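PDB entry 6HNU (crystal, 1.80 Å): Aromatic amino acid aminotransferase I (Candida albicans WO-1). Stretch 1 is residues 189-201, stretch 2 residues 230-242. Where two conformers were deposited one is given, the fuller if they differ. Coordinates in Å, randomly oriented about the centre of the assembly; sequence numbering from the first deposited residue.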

# COMPACT_ATOMS: atom_id res chain seq x y z
N GLY B 189 18.21 18.54 18.48
CA GLY B 189 16.84 18.03 18.39
C GLY B 189 15.92 18.57 19.47
O GLY B 189 16.20 19.63 20.05
N ILE B 190 14.85 17.84 19.74
CA ILE B 190 13.82 18.19 20.75
C ILE B 190 14.56 18.57 22.05
O ILE B 190 15.39 17.78 22.53
CB ILE B 190 12.89 17.00 20.98
CG1 ILE B 190 11.98 16.73 19.79
CG2 ILE B 190 12.11 17.15 22.28
CD1 ILE B 190 11.21 15.42 19.91
N ILE B 191 14.12 19.66 22.67
CA ILE B 191 14.63 20.09 24.00
C ILE B 191 13.70 19.52 25.06
O ILE B 191 12.56 19.99 25.20
CB ILE B 191 14.73 21.63 24.08
CG1 ILE B 191 15.61 22.23 22.98
CG2 ILE B 191 15.22 21.99 25.50
CD1 ILE B 191 15.55 23.75 22.87
N PRO B 192 14.11 18.50 25.84
CA PRO B 192 13.19 17.88 26.78
C PRO B 192 12.52 18.85 27.77
O PRO B 192 11.33 18.67 27.99
CB PRO B 192 14.08 16.85 27.48
CG PRO B 192 15.08 16.50 26.39
CD PRO B 192 15.44 17.87 25.86
N GLU B 193 13.26 19.82 28.35
CA GLU B 193 12.64 20.75 29.34
C GLU B 193 11.41 21.45 28.73
O GLU B 193 10.41 21.59 29.42
CB GLU B 193 13.63 21.81 29.86
CG GLU B 193 12.94 22.98 30.54
CD GLU B 193 13.81 24.06 31.16
OE1 GLU B 193 14.95 24.16 30.74
OE2 GLU B 193 13.32 24.80 32.04
N LYS B 194 11.46 21.93 27.50
CA LYS B 194 10.34 22.71 26.91
C LYS B 194 9.15 21.79 26.58
O LYS B 194 7.98 22.24 26.77
CB LYS B 194 10.82 23.43 25.66
CG LYS B 194 11.90 24.46 25.89
CD LYS B 194 12.29 25.12 24.60
CE LYS B 194 13.34 26.21 24.74
NZ LYS B 194 12.85 27.29 25.63
N LEU B 195 9.44 20.53 26.22
CA LEU B 195 8.39 19.49 26.03
C LEU B 195 7.71 19.19 27.38
O LEU B 195 6.46 19.19 27.42
CB LEU B 195 9.01 18.23 25.40
CG LEU B 195 8.05 17.04 25.34
CD1 LEU B 195 6.90 17.35 24.41
CD2 LEU B 195 8.77 15.80 24.87
N GLU B 196 8.48 18.99 28.46
CA GLU B 196 7.94 18.80 29.82
C GLU B 196 7.06 20.01 30.17
O GLU B 196 5.99 19.82 30.73
CB GLU B 196 9.06 18.66 30.85
CG GLU B 196 8.60 18.66 32.31
CD GLU B 196 7.65 17.56 32.75
OE1 GLU B 196 7.84 16.42 32.31
OE2 GLU B 196 6.80 17.82 33.60
N GLU B 197 7.57 21.21 29.93
CA GLU B 197 6.89 22.48 30.32
C GLU B 197 5.57 22.54 29.54
O GLU B 197 4.53 22.83 30.17
CB GLU B 197 7.78 23.70 30.02
CG GLU B 197 7.02 25.03 30.01
CD GLU B 197 6.47 25.37 31.37
OE1 GLU B 197 6.93 24.73 32.35
OE2 GLU B 197 5.58 26.26 31.47
N LEU B 198 5.62 22.31 28.23
CA LEU B 198 4.44 22.30 27.34
C LEU B 198 3.37 21.37 27.91
O LEU B 198 2.19 21.75 27.94
CB LEU B 198 4.88 21.86 25.94
CG LEU B 198 3.79 21.86 24.87
CD1 LEU B 198 3.25 23.26 24.64
CD2 LEU B 198 4.35 21.32 23.57
N MET B 199 3.76 20.16 28.32
CA MET B 199 2.82 19.16 28.86
C MET B 199 2.34 19.59 30.25
O MET B 199 1.18 19.34 30.55
CB MET B 199 3.46 17.77 28.91
CG MET B 199 3.64 17.14 27.53
SD MET B 199 2.17 17.15 26.44
CE MET B 199 0.89 16.52 27.53
N SER B 200 3.18 20.18 31.09
CA SER B 200 2.81 20.47 32.51
C SER B 200 1.62 21.43 32.54
O SER B 200 0.90 21.37 33.53
CB SER B 200 3.96 21.02 33.31
OG SER B 200 4.29 22.31 32.83
N ARG B 201 1.44 22.28 31.53
CA ARG B 201 0.34 23.29 31.47
C ARG B 201 -0.63 22.96 30.32
O ARG B 201 -1.39 23.87 29.89
CB ARG B 201 0.89 24.71 31.32
CG ARG B 201 2.24 24.80 30.64
CD ARG B 201 2.54 26.18 30.12
NE ARG B 201 2.11 26.20 28.72
CZ ARG B 201 2.89 26.06 27.64
NH1 ARG B 201 4.21 25.93 27.75
NH2 ARG B 201 2.30 26.07 26.44
N LYS B 230 15.93 9.22 27.06
CA LYS B 230 15.51 8.82 28.42
C LYS B 230 14.54 9.88 28.94
O LYS B 230 13.48 9.52 29.45
CB LYS B 230 16.72 8.63 29.34
CG LYS B 230 17.50 7.35 29.05
CD LYS B 230 18.86 7.27 29.76
CE LYS B 230 19.85 6.40 29.02
NZ LYS B 230 21.24 6.59 29.50
N GLN B 231 14.89 11.15 28.81
CA GLN B 231 14.05 12.21 29.41
C GLN B 231 12.71 12.29 28.67
O GLN B 231 11.69 12.52 29.33
CB GLN B 231 14.79 13.54 29.33
CG GLN B 231 15.91 13.66 30.35
CD GLN B 231 16.65 14.95 30.11
OE1 GLN B 231 16.54 15.89 30.89
NE2 GLN B 231 17.34 15.04 28.98
N ILE B 232 12.73 12.16 27.35
CA ILE B 232 11.50 12.25 26.51
C ILE B 232 10.61 11.04 26.82
O ILE B 232 9.38 11.25 27.01
CB ILE B 232 11.84 12.42 25.02
CG1 ILE B 232 12.43 13.80 24.73
CG2 ILE B 232 10.63 12.15 24.14
CD1 ILE B 232 13.32 13.88 23.51
N TYR B 233 11.19 9.86 26.96
CA TYR B 233 10.44 8.62 27.34
C TYR B 233 9.74 8.86 28.68
O TYR B 233 8.53 8.60 28.82
CB TYR B 233 11.35 7.38 27.34
CG TYR B 233 10.54 6.14 27.57
CD1 TYR B 233 9.74 5.63 26.54
CD2 TYR B 233 10.39 5.58 28.83
CE1 TYR B 233 8.91 4.55 26.73
CE2 TYR B 233 9.58 4.47 29.02
CZ TYR B 233 8.83 3.96 27.98
OH TYR B 233 7.99 2.89 28.15
N ASP B 234 10.46 9.44 29.65
CA ASP B 234 9.88 9.74 31.00
C ASP B 234 8.68 10.69 30.87
O ASP B 234 7.69 10.52 31.60
CB ASP B 234 10.95 10.26 31.97
CG ASP B 234 11.95 9.21 32.40
OD1 ASP B 234 11.71 8.06 32.10
OD2 ASP B 234 12.98 9.57 32.99
N ILE B 235 8.76 11.67 29.98
CA ILE B 235 7.64 12.63 29.74
C ILE B 235 6.46 11.87 29.13
O ILE B 235 5.34 12.04 29.61
CB ILE B 235 8.14 13.79 28.87
CG1 ILE B 235 9.19 14.59 29.64
CG2 ILE B 235 6.99 14.64 28.39
CD1 ILE B 235 10.01 15.45 28.74
N ALA B 236 6.72 10.99 28.15
CA ALA B 236 5.63 10.19 27.51
C ALA B 236 4.95 9.34 28.60
O ALA B 236 3.75 9.26 28.61
CB ALA B 236 6.22 9.35 26.40
N CYS B 237 5.70 8.82 29.56
CA CYS B 237 5.13 7.94 30.61
C CYS B 237 4.33 8.79 31.60
O CYS B 237 3.24 8.36 32.01
CB CYS B 237 6.20 7.15 31.34
SG CYS B 237 7.03 5.91 30.32
N LYS B 238 4.83 9.97 31.93
CA LYS B 238 4.25 10.84 32.98
C LYS B 238 2.94 11.41 32.46
O LYS B 238 1.97 11.49 33.23
CB LYS B 238 5.25 11.93 33.39
CG LYS B 238 4.73 13.05 34.29
CD LYS B 238 5.79 14.11 34.61
CE LYS B 238 5.31 15.18 35.57
NZ LYS B 238 6.36 16.21 35.79
N TYR B 239 2.87 11.78 31.18
CA TYR B 239 1.64 12.39 30.65
C TYR B 239 0.82 11.37 29.85
O TYR B 239 -0.22 11.73 29.35
CB TYR B 239 1.99 13.64 29.86
CG TYR B 239 2.57 14.70 30.74
CD1 TYR B 239 1.74 15.46 31.57
CD2 TYR B 239 3.94 14.88 30.82
CE1 TYR B 239 2.26 16.44 32.38
CE2 TYR B 239 4.49 15.84 31.66
CZ TYR B 239 3.64 16.64 32.44
OH TYR B 239 4.16 17.58 33.27
N ASP B 240 1.30 10.13 29.75
CA ASP B 240 0.56 9.02 29.08
C ASP B 240 0.21 9.36 27.62
O ASP B 240 -0.96 9.33 27.26
CB ASP B 240 -0.67 8.63 29.88
CG ASP B 240 -1.32 7.36 29.37
OD1 ASP B 240 -0.60 6.53 28.77
OD2 ASP B 240 -2.55 7.24 29.54
N PHE B 241 1.22 9.53 26.77
CA PHE B 241 1.05 9.60 25.30
C PHE B 241 2.05 8.60 24.71
O PHE B 241 3.01 8.21 25.42
CB PHE B 241 1.15 11.03 24.76
CG PHE B 241 2.44 11.78 25.03
CD1 PHE B 241 3.58 11.53 24.29
CD2 PHE B 241 2.50 12.74 26.02
CE1 PHE B 241 4.77 12.19 24.60
CE2 PHE B 241 3.67 13.43 26.29
CZ PHE B 241 4.79 13.16 25.57
N LEU B 242 1.82 8.17 23.48
CA LEU B 242 2.74 7.23 22.78
C LEU B 242 3.91 7.99 22.16
O LEU B 242 3.84 9.20 21.94
CB LEU B 242 1.99 6.45 21.69
CG LEU B 242 0.70 5.77 22.12
CD1 LEU B 242 -0.11 5.36 20.93
CD2 LEU B 242 0.98 4.60 23.01

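Ile 235 is the knob at the apolar centre of this contact: its side chain sits in a hole formed by Pro 192, Leu 195, Glu 196 and Met 199, residues spaced so that successive turns of helix 192-200 present them on one side. Its CG2 lies 4.0 Å from Leu 195 CG and 4.3 Å from Met 199 CG, while its CD1 reaches back to within 3.6 Å of Pro 192 O, a carbonyl already engaged by Glu 196 N (2.9 Å) within the helix. The two helices run nearly parallel, their N-to-C directions 9° apart and their axes 9.8 Å at closest approach, so the register climbs both together: Pro 192 beside Ile 232, Glu 196 beside Ile 235, Met 199 beside Tyr 239.

Toward the N-terminal end, Ile 232 extends the apolar layer. Its CD1 meets Ile 190 CG2 at 3.7 Å, its CG1 lies 4.1 Å from Pro 192 CG, and its CG2 is 4.2 Å from Leu 195 CD2. Toward the C-terminal end, Met 199 packs against two aromatic rings. Its CB stands 3.4 Å from the centroid of the Tyr 239 ring, 11° off the normal, a CH-pi contact over the face; its CG approaches Phe 241 CE2 at 3.9 Å, bringing in a residue beyond the turn at Asp 240, where phi is positive.

The polar edge centres on Glu 196. Its CB points sideways, but the chain bends at chi2 (61°, p) and its carboxylate comes nearer the second helix. There OE2 accepts hydrogen bonds from Tyr 239 OH (2.7 Å) and Lys 238 NZ (2.8 Å), the latter also a salt bridge in which an extended, all-t lysine brings its charge to the carboxylate. Tyr 239 thus serves both chemistries, one face of its ring met by Met 199 CB and its hydroxyl bound to Glu 196.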